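Local atomic coordinates of aldose-aldose oxidoreductase (Caulobacter crescentus, PDB entry 5A04), a protein that probably interconverts aldose sugars by oxidising one and reducing another, using an NADP(H) cofactor bound in its Rossmann-fold domain. Residues A[10-15]-A[60-65]; A[33-38]-A[72-77]; A[79-82]-A[88-91]. All blocks are in the same frame, centred on the assembly; numbering follows the deposited sequence.

Contact 1 (A[10-15]-A[60-65]); sequences AILGLG and YSYETF. With NDP (NADPH dihydro-nicotinamide-adenine-dinucleotide phosphate), chain G.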
loop_
_atom_site.group_PDB
_atom_site.type_symbol
_atom_site.label_atom_id
_atom_site.label_comp_id
_atom_site.label_asym_id
_atom_site.label_seq_id
_atom_site.Cartn_x
_atom_site.Cartn_y
_atom_site.Cartn_z
ATOM N N ALA A 10 -24.297 21.471 -21.842
ATOM C CA ALA A 10 -25.505 21.010 -21.189
ATOM C C ALA A 10 -25.093 20.064 -20.063
ATOM O O ALA A 10 -24.386 19.095 -20.306
ATOM C CB ALA A 10 -26.442 20.295 -22.192
ATOM N N ILE A 11 -25.498 20.364 -18.834
ATOM C CA ILE A 11 -25.217 19.477 -17.708
ATOM C C ILE A 11 -26.401 18.528 -17.531
ATOM O O ILE A 11 -27.552 18.961 -17.395
ATOM C CB ILE A 11 -24.952 20.267 -16.404
ATOM C CG1 ILE A 11 -23.794 21.258 -16.607
ATOM C CG2 ILE A 11 -24.634 19.314 -15.250
ATOM C CD1 ILE A 11 -22.476 20.622 -17.039
ATOM N N LEU A 12 -26.122 17.225 -17.571
ATOM C CA LEU A 12 -27.176 16.224 -17.553
ATOM C C LEU A 12 -27.051 15.374 -16.291
ATOM O O LEU A 12 -26.046 14.693 -16.095
ATOM C CB LEU A 12 -27.103 15.360 -18.826
ATOM C CG LEU A 12 -28.260 14.386 -19.089
ATOM C CD1 LEU A 12 -28.326 14.067 -20.593
ATOM C CD2 LEU A 12 -28.086 13.101 -18.301
ATOM N N GLY A 13 -28.084 15.421 -15.451
ATOM C CA GLY A 13 -28.096 14.722 -14.168
ATOM C C GLY A 13 -27.706 15.673 -13.051
ATOM O O GLY A 13 -26.529 15.783 -12.709
ATOM N N LEU A 14 -28.688 16.374 -12.489
ATOM C CA LEU A 14 -28.402 17.464 -11.549
ATOM C C LEU A 14 -28.331 16.950 -10.100
ATOM O O LEU A 14 -29.132 17.324 -9.219
ATOM C CB LEU A 14 -29.445 18.579 -11.707
ATOM C CG LEU A 14 -29.572 19.145 -13.135
ATOM C CD1 LEU A 14 -30.556 20.316 -13.208
ATOM C CD2 LEU A 14 -28.204 19.559 -13.720
ATOM N N GLY A 15 -27.350 16.086 -9.861
ATOM C CA GLY A 15 -27.103 15.545 -8.539
ATOM C C GLY A 15 -25.986 16.278 -7.828
ATOM O O GLY A 15 -25.678 17.417 -8.168
ATOM N N TYR A 60 -34.253 20.848 -20.263
ATOM C CA TYR A 60 -34.774 19.609 -20.839
ATOM C C TYR A 60 -35.048 18.572 -19.760
ATOM O O TYR A 60 -34.316 18.486 -18.781
ATOM C CB TYR A 60 -33.786 19.028 -21.851
ATOM C CG TYR A 60 -33.471 19.947 -23.001
ATOM C CD1 TYR A 60 -32.513 20.941 -22.871
ATOM C CD2 TYR A 60 -34.127 19.816 -24.223
ATOM C CE1 TYR A 60 -32.221 21.795 -23.915
ATOM C CE2 TYR A 60 -33.835 20.664 -25.284
ATOM C CZ TYR A 60 -32.880 21.654 -25.119
ATOM O OH TYR A 60 -32.567 22.502 -26.159
ATOM N N SER A 61 -36.110 17.790 -19.941
ATOM C CA SER A 61 -36.298 16.578 -19.155
ATOM C C SER A 61 -35.563 15.433 -19.855
ATOM O O SER A 61 -35.064 15.605 -20.959
ATOM C CB SER A 61 -37.778 16.246 -19.006
ATOM O OG SER A 61 -38.300 15.830 -20.260
ATOM N N TYR A 62 -35.500 14.263 -19.232
ATOM C CA TYR A 62 -34.938 13.116 -19.946
ATOM C C TYR A 62 -35.855 12.710 -21.107
ATOM O O TYR A 62 -35.400 12.119 -22.085
ATOM C CB TYR A 62 -34.713 11.929 -19.004
ATOM C CG TYR A 62 -33.714 12.201 -17.899
ATOM C CD1 TYR A 62 -32.619 13.021 -18.114
ATOM C CD2 TYR A 62 -33.890 11.651 -16.639
ATOM C CE1 TYR A 62 -31.713 13.277 -17.104
ATOM C CE2 TYR A 62 -32.986 11.901 -15.616
ATOM C CZ TYR A 62 -31.905 12.722 -15.859
ATOM O OH TYR A 62 -31.006 12.971 -14.847
ATOM N N GLU A 63 -37.141 13.040 -21.011
ATOM C CA GLU A 63 -38.082 12.726 -22.085
ATOM C C GLU A 63 -37.893 13.636 -23.297
ATOM O O GLU A 63 -38.119 13.219 -24.433
ATOM C CB GLU A 63 -39.521 12.825 -21.577
ATOM C CG GLU A 63 -39.842 11.840 -20.465
ATOM C CD GLU A 63 -41.247 12.006 -19.931
ATOM O OE1 GLU A 63 -41.775 13.137 -19.985
ATOM O OE2 GLU A 63 -41.823 11.005 -19.454
ATOM N N THR A 64 -37.475 14.882 -23.066
ATOM C CA THR A 64 -37.330 15.817 -24.181
ATOM C C THR A 64 -35.873 16.025 -24.600
ATOM O O THR A 64 -35.609 16.803 -25.509
ATOM C CB THR A 64 -37.948 17.218 -23.866
ATOM O OG1 THR A 64 -37.243 17.841 -22.784
ATOM C CG2 THR A 64 -39.431 17.104 -23.513
ATOM N N PHE A 65 -34.943 15.325 -23.948
ATOM C CA PHE A 65 -33.507 15.544 -24.165
ATOM C C PHE A 65 -33.080 15.454 -25.635
ATOM O O PHE A 65 -32.243 16.219 -26.078
ATOM C CB PHE A 65 -32.693 14.545 -23.311
ATOM C CG PHE A 65 -31.210 14.527 -23.620
ATOM C CD1 PHE A 65 -30.439 15.678 -23.521
ATOM C CD2 PHE A 65 -30.585 13.347 -23.991
ATOM C CE1 PHE A 65 -29.075 15.650 -23.796
ATOM C CE2 PHE A 65 -29.224 13.312 -24.274
ATOM C CZ PHE A 65 -28.468 14.473 -24.187
HETATM P PA NDP G . -26.060 11.815 -7.229
HETATM O O1A NDP G . -26.901 10.662 -6.805
HETATM O O2A NDP G . -25.708 12.869 -6.216
HETATM O O5B NDP G . -26.734 12.571 -8.525
HETATM C C5B NDP G . -27.080 11.612 -9.484
HETATM C C4B NDP G . -28.103 12.310 -10.392
HETATM O O4B NDP G . -28.315 11.560 -11.589
HETATM C C3B NDP G . -29.466 12.404 -9.667
HETATM O O3B NDP G . -29.540 13.542 -8.869
HETATM C C2B NDP G . -30.407 12.603 -10.862
HETATM O O2B NDP G . -30.403 13.831 -11.305
HETATM C C1B NDP G . -29.663 11.745 -11.973
HETATM N N9A NDP G . -30.302 10.445 -12.195
HETATM C C8A NDP G . -30.858 9.980 -13.383
HETATM N N7A NDP G . -31.395 8.750 -13.265
HETATM C C5A NDP G . -31.176 8.400 -11.930
HETATM C C6A NDP G . -31.495 7.245 -11.192
HETATM N N6A NDP G . -32.149 6.194 -11.796
HETATM N N1A NDP G . -31.171 7.130 -9.868
HETATM C C2A NDP G . -30.514 8.225 -9.332
HETATM N N3A NDP G . -30.141 9.375 -9.904
HETATM C C4A NDP G . -30.495 9.447 -11.235
HETATM O O3 NDP G . -24.694 11.027 -7.750
HETATM P PN NDP G . -23.333 11.915 -7.842
HETATM O O1N NDP G . -23.518 13.201 -8.540
HETATM O O2N NDP G . -22.416 11.710 -6.658
HETATM O O5D NDP G . -22.469 10.925 -9.011
HETATM C C5D NDP G . -23.033 10.963 -10.292
HETATM C C4D NDP G . -21.915 10.557 -11.292
HETATM O O4D NDP G . -20.768 11.437 -11.083
HETATM C C3D NDP G . -21.387 9.099 -11.015
HETATM O O3D NDP G . -21.009 8.476 -12.256
HETATM C C2D NDP G . -20.139 9.329 -10.174
HETATM O O2D NDP G . -19.159 8.326 -10.382
HETATM C C1D NDP G . -19.620 10.672 -10.798
HETATM N N1N NDP G . -18.857 11.432 -9.805
HETATM C C2N NDP G . -17.584 11.886 -10.108
HETATM C C3N NDP G . -16.897 12.616 -9.180
HETATM C C7N NDP G . -15.552 13.094 -9.494
HETATM O O7N NDP G . -14.818 13.615 -8.634
HETATM N N7N NDP G . -15.078 12.970 -10.797
HETATM C C4N NDP G . -17.463 12.946 -7.843
HETATM C C5N NDP G . -18.800 12.384 -7.604
HETATM C C6N NDP G . -19.437 11.685 -8.541
HETATM P P2B NDP G . -31.907 14.517 -11.793
HETATM O O1X NDP G . -32.381 13.468 -12.774
HETATM O O2X NDP G . -32.598 14.554 -10.465
HETATM O O3X NDP G . -31.474 15.856 -12.386
#
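Leu12 forks against two aromatic rings of the segment 60-65, one methyl for each. With CG anti to the backbone N (chi1 -171°), its isobutyl group leaves strand 7-12 at about a right angle to the Phe65 side chain. CD1 then sits above the middle of that ring, 3.7 Å from the Phe65 centroid and 14° off the normal, a CH-pi contact over the face. The other branch meets Tyr62 obliquely, with Leu12 CD2 3.8 Å from Tyr62 CE1.

The Tyr62 ring reaches on past Leu12, so that its hydroxyl oxygen lies 3.5 Å from Gly13 CA. Tyr62 OH is also 2.5 Å from NDP O1X, a short, weak hydrogen bond to the phosphate on the adenosine ribose. A second oxygen of this group accepts a bond from the turn after the strand: Leu14 N donates to NDP O3X over 2.8 Å at 157°. Further along, Gly15 CA approaches NDP O5B to 3.0 Å, where a side chain would collide with the cofactor; Gly13 has backbone angles that by themselves call for glycine. Both fit the glycine-rich strand-turn-helix of Rossmann-type dinucleotide sites.

The loop bearing the rings is braced by its own polar side chains: Thr64 N donates to Ser61 OG at 3.1 Å, an ST motif, and Ser61 N donates back to Thr64 OG1. Ser39 OG, Thr41 OG1 and Lys44 NZ also bond to NDP.

The chemistry is thus divided. Apolar packing of Leu12 on Phe65 and Tyr62 joins the loop to the strand, while a backbone amide and a phenol meet the extra phosphate that distinguishes NADPH from NADH, consistent with use of the phosphorylated cofactor.

Contact 2 (A[33-38]-A[72-77]); sequences RLAALV and PDVDIV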
loop_
_atom_site.group_PDB
_atom_site.type_symbol
_atom_site.label_atom_id
_atom_site.label_comp_id
_atom_site.label_asym_id
_atom_site.label_seq_id
_atom_site.Cartn_x
_atom_site.Cartn_y
_atom_site.Cartn_z
ATOM N N ARG A 33 -18.935 27.619 -21.260
ATOM C CA ARG A 33 -20.022 28.275 -20.544
ATOM C C ARG A 33 -21.164 27.302 -20.323
ATOM O O ARG A 33 -21.361 26.360 -21.092
ATOM C CB ARG A 33 -20.517 29.514 -21.304
ATOM C CG ARG A 33 -21.145 29.201 -22.668
ATOM C CD ARG A 33 -21.665 30.472 -23.349
ATOM N NE ARG A 33 -22.657 31.150 -22.522
ATOM C CZ ARG A 33 -23.962 30.893 -22.547
ATOM N NH1 ARG A 33 -24.448 29.967 -23.366
ATOM N NH2 ARG A 33 -24.788 31.565 -21.750
ATOM N N LEU A 34 -21.911 27.531 -19.255
ATOM C CA LEU A 34 -23.091 26.740 -18.973
ATOM C C LEU A 34 -24.239 27.214 -19.873
ATOM O O LEU A 34 -24.631 28.379 -19.817
ATOM C CB LEU A 34 -23.447 26.867 -17.490
ATOM C CG LEU A 34 -24.691 26.102 -17.056
ATOM C CD1 LEU A 34 -24.494 24.619 -17.346
ATOM C CD2 LEU A 34 -24.963 26.351 -15.578
ATOM N N ALA A 35 -24.771 26.318 -20.702
ATOM C CA ALA A 35 -25.755 26.710 -21.713
ATOM C C ALA A 35 -27.119 26.054 -21.519
ATOM O O ALA A 35 -28.143 26.601 -21.939
ATOM C CB ALA A 35 -25.220 26.397 -23.110
ATOM N N ALA A 36 -27.146 24.881 -20.896
ATOM C CA ALA A 36 -28.405 24.145 -20.774
ATOM C C ALA A 36 -28.384 23.174 -19.600
ATOM O O ALA A 36 -27.317 22.804 -19.098
ATOM C CB ALA A 36 -28.714 23.400 -22.078
ATOM N N LEU A 37 -29.580 22.772 -19.168
ATOM C CA LEU A 37 -29.752 21.828 -18.077
ATOM C C LEU A 37 -30.642 20.673 -18.523
ATOM O O LEU A 37 -31.650 20.884 -19.212
ATOM C CB LEU A 37 -30.375 22.511 -16.856
ATOM C CG LEU A 37 -29.560 23.678 -16.294
ATOM C CD1 LEU A 37 -30.414 24.432 -15.287
ATOM C CD2 LEU A 37 -28.285 23.175 -15.653
ATOM N N VAL A 38 -30.263 19.460 -18.134
ATOM C CA VAL A 38 -31.066 18.273 -18.423
ATOM C C VAL A 38 -31.279 17.497 -17.135
ATOM O O VAL A 38 -30.314 17.115 -16.476
ATOM C CB VAL A 38 -30.391 17.368 -19.464
ATOM C CG1 VAL A 38 -31.354 16.255 -19.889
ATOM C CG2 VAL A 38 -29.943 18.172 -20.659
ATOM N N PRO A 72 -28.446 25.175 -30.962
ATOM C CA PRO A 72 -27.080 25.479 -31.391
ATOM C C PRO A 72 -26.212 26.068 -30.277
ATOM O O PRO A 72 -25.003 26.168 -30.461
ATOM C CB PRO A 72 -27.294 26.497 -32.511
ATOM C CG PRO A 72 -28.554 27.198 -32.122
ATOM C CD PRO A 72 -29.425 26.150 -31.480
ATOM N N ASP A 73 -26.812 26.446 -29.151
ATOM C CA ASP A 73 -26.042 26.961 -28.018
ATOM C C ASP A 73 -25.373 25.834 -27.246
ATOM O O ASP A 73 -24.528 26.092 -26.386
ATOM C CB ASP A 73 -26.923 27.761 -27.059
ATOM C CG ASP A 73 -27.458 29.038 -27.682
ATOM O OD1 ASP A 73 -26.807 29.553 -28.615
ATOM O OD2 ASP A 73 -28.526 29.509 -27.245
ATOM N N VAL A 74 -25.764 24.593 -27.534
ATOM C CA VAL A 74 -25.181 23.446 -26.841
ATOM C C VAL A 74 -24.187 22.732 -27.747
ATOM O O VAL A 74 -24.554 22.214 -28.807
ATOM C CB VAL A 74 -26.256 22.460 -26.368
ATOM C CG1 VAL A 74 -25.603 21.211 -25.737
ATOM C CG2 VAL A 74 -27.197 23.147 -25.384
ATOM N N ASP A 75 -22.922 22.737 -27.335
ATOM C CA ASP A 75 -21.874 22.020 -28.051
ATOM C C ASP A 75 -21.537 20.682 -27.399
ATOM O O ASP A 75 -21.178 19.723 -28.077
ATOM C CB ASP A 75 -20.612 22.873 -28.130
ATOM C CG ASP A 75 -20.847 24.170 -28.865
ATOM O OD1 ASP A 75 -20.938 24.128 -30.114
ATOM O OD2 ASP A 75 -20.954 25.220 -28.198
ATOM N N ILE A 76 -21.648 20.641 -26.076
ATOM C CA ILE A 76 -21.183 19.510 -25.269
ATOM C C ILE A 76 -22.254 19.106 -24.280
ATOM O O ILE A 76 -22.887 19.965 -23.674
ATOM C CB ILE A 76 -19.894 19.861 -24.467
ATOM C CG1 ILE A 76 -18.753 20.247 -25.408
ATOM C CG2 ILE A 76 -19.494 18.700 -23.561
ATOM C CD1 ILE A 76 -17.664 21.102 -24.729
ATOM N N VAL A 77 -22.460 17.803 -24.113
ATOM C CA VAL A 77 -23.285 17.292 -23.027
ATOM C C VAL A 77 -22.374 16.621 -21.995
ATOM O O VAL A 77 -21.540 15.776 -22.350
ATOM C CB VAL A 77 -24.332 16.278 -23.524
ATOM C CG1 VAL A 77 -25.106 15.693 -22.349
ATOM C CG2 VAL A 77 -25.279 16.922 -24.547
HETATM O O HOH W 1 -23.361 28.577 -25.730
#
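Val74 has CG1 anti to its own backbone N (chi1 176°), which places CG2 beside that N and against strand 32-38. There Val74 CG2 meets Ala36 CB at 3.6 Å, and Ala35 CB lies more loosely against the same methyl, 4.4 Å away.

That two successive alanines of a strand both direct their CB atoms to the segment 72-77 follows from a backbone irregularity. Ala35 has psi -27°, far from the extended value, and this breaks the usual alternation of sides. Ala35 and Ala36 both make backbone bonds to Tyr9 of strand 7-12, a pattern consistent with a beta bulge. Ala35 CB can therefore also press on the turn before Val74, 3.4 Å from Asp73 O.

At the outer end the link is through water. One molecule accepts from Arg33 NH1 at 2.9 Å, lying in the guanidinium plane at its edge, and donates to Asp73 O over 2.8 Å. The opposite charges do not pair directly, Arg33 NH1 and Asp73 OD2 being 5.6 Å apart; that carboxylate is bonded to His58 NE2 instead.

Strand 7-12 runs between strands 32-38 and 76-79 in the sheet, so the residues leading into strand 76-79 reach Ala35 and Ala36 past strand 7-12, where the Ala10 side chain touches both Ala36 and Val74.

Chemically, methyl groups of Ala36 and Val74 pack, while Ala35 CB lies against the carbonyl oxygen of Asp73 and a water joins the polar groups at the outer end. The Arg33 charge is thus probably felt by the Asp73 carbonyl mainly through that water.

Contact 3 (A[79-82]-A[88-91]); sequences VITP and PFTE. With NDP (NADPH dihydro-nicotinamide-adenine-dinucleotide phosphate), chain G.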
loop_
_atom_site.group_PDB
_atom_site.type_symbol
_atom_site.label_atom_id
_atom_site.label_comp_id
_atom_site.label_asym_id
_atom_site.label_seq_id
_atom_site.Cartn_x
_atom_site.Cartn_y
_atom_site.Cartn_z
ATOM N N VAL A 79 -22.448 14.206 -19.004
ATOM C CA VAL A 79 -23.271 13.195 -18.359
ATOM C C VAL A 79 -22.773 12.877 -16.948
ATOM O O VAL A 79 -21.663 12.361 -16.776
ATOM C CB VAL A 79 -23.286 11.905 -19.198
ATOM C CG1 VAL A 79 -24.106 10.824 -18.489
ATOM C CG2 VAL A 79 -23.840 12.198 -20.602
ATOM N N ILE A 80 -23.602 13.193 -15.948
ATOM C CA ILE A 80 -23.221 13.078 -14.542
ATOM C C ILE A 80 -24.319 12.309 -13.793
ATOM O O ILE A 80 -24.859 12.746 -12.767
ATOM C CB ILE A 80 -22.965 14.485 -13.908
ATOM C CG1 ILE A 80 -22.171 15.365 -14.888
ATOM C CG2 ILE A 80 -22.212 14.356 -12.588
ATOM C CD1 ILE A 80 -21.699 16.739 -14.320
ATOM N N THR A 81 -24.612 11.123 -14.313
ATOM C CA THR A 81 -25.658 10.248 -13.785
ATOM C C THR A 81 -25.055 9.025 -13.097
ATOM O O THR A 81 -23.854 8.824 -13.172
ATOM C CB THR A 81 -26.550 9.761 -14.926
ATOM O OG1 THR A 81 -25.743 8.964 -15.803
ATOM C CG2 THR A 81 -27.116 10.954 -15.701
ATOM N N PRO A 82 -25.893 8.182 -12.448
ATOM C CA PRO A 82 -25.371 6.869 -12.034
ATOM C C PRO A 82 -24.704 6.132 -13.193
ATOM O O PRO A 82 -25.029 6.369 -14.366
ATOM C CB PRO A 82 -26.624 6.139 -11.545
ATOM C CG PRO A 82 -27.486 7.264 -11.012
ATOM C CD PRO A 82 -27.269 8.402 -11.960
ATOM N N PRO A 88 -26.373 5.002 -22.180
ATOM C CA PRO A 88 -27.478 5.482 -23.020
ATOM C C PRO A 88 -27.511 7.004 -23.183
ATOM O O PRO A 88 -27.831 7.474 -24.265
ATOM C CB PRO A 88 -28.734 4.979 -22.290
ATOM C CG PRO A 88 -28.282 4.628 -20.901
ATOM C CD PRO A 88 -26.858 4.195 -21.048
ATOM N N PHE A 89 -27.148 7.771 -22.163
ATOM C CA PHE A 89 -27.177 9.216 -22.356
ATOM C C PHE A 89 -26.034 9.700 -23.246
ATOM O O PHE A 89 -26.194 10.666 -23.985
ATOM C CB PHE A 89 -27.150 9.948 -21.006
ATOM C CG PHE A 89 -28.475 9.951 -20.305
ATOM C CD1 PHE A 89 -29.561 10.619 -20.857
ATOM C CD2 PHE A 89 -28.635 9.291 -19.103
ATOM C CE1 PHE A 89 -30.791 10.639 -20.216
ATOM C CE2 PHE A 89 -29.873 9.294 -18.450
ATOM C CZ PHE A 89 -30.947 9.979 -19.007
ATOM N N THR A 90 -24.887 9.025 -23.198
ATOM C CA THR A 90 -23.788 9.357 -24.096
ATOM C C THR A 90 -24.193 9.100 -25.546
ATOM O O THR A 90 -23.963 9.938 -26.413
ATOM C CB THR A 90 -22.520 8.555 -23.741
ATOM O OG1 THR A 90 -22.025 9.034 -22.474
ATOM C CG2 THR A 90 -21.449 8.734 -24.789
ATOM N N GLU A 91 -24.813 7.950 -25.800
ATOM C CA GLU A 91 -25.247 7.621 -27.158
ATOM C C GLU A 91 -26.287 8.613 -27.679
ATOM O O GLU A 91 -26.208 9.061 -28.824
ATOM C CB GLU A 91 -25.803 6.194 -27.197
ATOM C CG GLU A 91 -24.728 5.150 -26.976
ATOM C CD GLU A 91 -25.294 3.746 -26.744
ATOM O OE1 GLU A 91 -26.451 3.603 -26.283
ATOM O OE2 GLU A 91 -24.561 2.783 -26.989
HETATM P PA NDP G . -26.060 11.815 -7.229
HETATM O O1A NDP G . -26.901 10.662 -6.805
HETATM O O2A NDP G . -25.708 12.869 -6.216
HETATM O O5B NDP G . -26.734 12.571 -8.525
HETATM C C5B NDP G . -27.080 11.612 -9.484
HETATM C C4B NDP G . -28.103 12.310 -10.392
HETATM O O4B NDP G . -28.315 11.560 -11.589
HETATM C C3B NDP G . -29.466 12.404 -9.667
HETATM O O3B NDP G . -29.540 13.542 -8.869
HETATM C C2B NDP G . -30.407 12.603 -10.862
HETATM O O2B NDP G . -30.403 13.831 -11.305
HETATM C C1B NDP G . -29.663 11.745 -11.973
HETATM N N9A NDP G . -30.302 10.445 -12.195
HETATM C C8A NDP G . -30.858 9.980 -13.383
HETATM N N7A NDP G . -31.395 8.750 -13.265
HETATM C C5A NDP G . -31.176 8.400 -11.930
HETATM C C6A NDP G . -31.495 7.245 -11.192
HETATM N N6A NDP G . -32.149 6.194 -11.796
HETATM N N1A NDP G . -31.171 7.130 -9.868
HETATM C C2A NDP G . -30.514 8.225 -9.332
HETATM N N3A NDP G . -30.141 9.375 -9.904
HETATM C C4A NDP G . -30.495 9.447 -11.235
HETATM O O3 NDP G . -24.694 11.027 -7.750
HETATM P PN NDP G . -23.333 11.915 -7.842
HETATM O O1N NDP G . -23.518 13.201 -8.540
HETATM O O2N NDP G . -22.416 11.710 -6.658
HETATM O O5D NDP G . -22.469 10.925 -9.011
HETATM C C5D NDP G . -23.033 10.963 -10.292
HETATM C C4D NDP G . -21.915 10.557 -11.292
HETATM O O4D NDP G . -20.768 11.437 -11.083
HETATM C C3D NDP G . -21.387 9.099 -11.015
HETATM O O3D NDP G . -21.009 8.476 -12.256
HETATM C C2D NDP G . -20.139 9.329 -10.174
HETATM O O2D NDP G . -19.159 8.326 -10.382
HETATM C C1D NDP G . -19.620 10.672 -10.798
HETATM N N1N NDP G . -18.857 11.432 -9.805
HETATM C C2N NDP G . -17.584 11.886 -10.108
HETATM C C3N NDP G . -16.897 12.616 -9.180
HETATM C C7N NDP G . -15.552 13.094 -9.494
HETATM O O7N NDP G . -14.818 13.615 -8.634
HETATM N N7N NDP G . -15.078 12.970 -10.797
HETATM C C4N NDP G . -17.463 12.946 -7.843
HETATM C C5N NDP G . -18.800 12.384 -7.604
HETATM C C6N NDP G . -19.437 11.685 -8.541
HETATM P P2B NDP G . -31.907 14.517 -11.793
HETATM O O1X NDP G . -32.381 13.468 -12.774
HETATM O O2X NDP G . -32.598 14.554 -10.465
HETATM O O3X NDP G . -31.474 15.856 -12.386
#
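Val79 and Phe89 approach to 6.9 Å between their CA atoms, where the end of strand 76-79 meets the first turns of helix 86-95. Val79 is still extended, but Ile80 departs from strand geometry (psi 55°), and the chain then runs on through Thr81 to Pro82; the residues 88-91 are regularly helical.

Val79 and Thr81 are the two residues of the first segment that touch the helix. The Phe89 CB sits in the fork of the valine, 4.0 Å from Val79 CG1 and the same from Val79 CG2, the two side chains crossing at about a right angle. Val79 CG2 also comes within 4.1 Å of Thr90 OG1, an oxygen bonded to His86 O within the helix.

Thr81 works in two directions. Its CG2 lies 4.1 Å from Phe89 CD2, approaching the ring obliquely. With chi1 at 64°, OG1 falls between the backbone N and the carbonyl carbon and donates to Pro82 O at 3.1 Å, from 28° out of the carbonyl plane. Replacing Thr81 with an alanine removes both branches, which would probably leave Pro82 O without this donor and a gap beside the Phe89 ring.

The other side of the segment 79-82 faces the cofactor. Thr81 O is 3.0 Å from NDP O3D, though that hydroxyl proton has another acceptor within reach, and Thr81 O also accepts a hydrogen bond from His86 NE2. Pro82 CD reaches to 3.3 Å from NDP O4B.

Around this strand-to-helix connection, Val79 is hydrogen-bonded through its backbone to Met101 and Glu103, Thr90 packs on strand 99-102 and helix 110-123, and Thr81 and Phe89 both touch Leu12 of strand 7-12.

In the fold
From the N terminus, strand 7-12 and its glycine turn come first, and contact 1 closes a loop from there to 60-65. Before it closes, strand 32-38 opens contact 2, which is completed only at 72-77; the two loops therefore cross. They also touch directly: Ala10 N is 2.8 Å from Ile76 O, and Tyr60 N is 2.8 Å from Leu37 O, which ties strand 59-60 to strand 32-38. Contact 3 follows in series, a short local closure from the end of strand 76-79 into helix 86-95. It meets contact 1 again, where Leu12 O is 2.9 Å from Ile80 N. Together the contacts join the central strands of the parallel sheet, and contacts 1 and 3 border the NADPH.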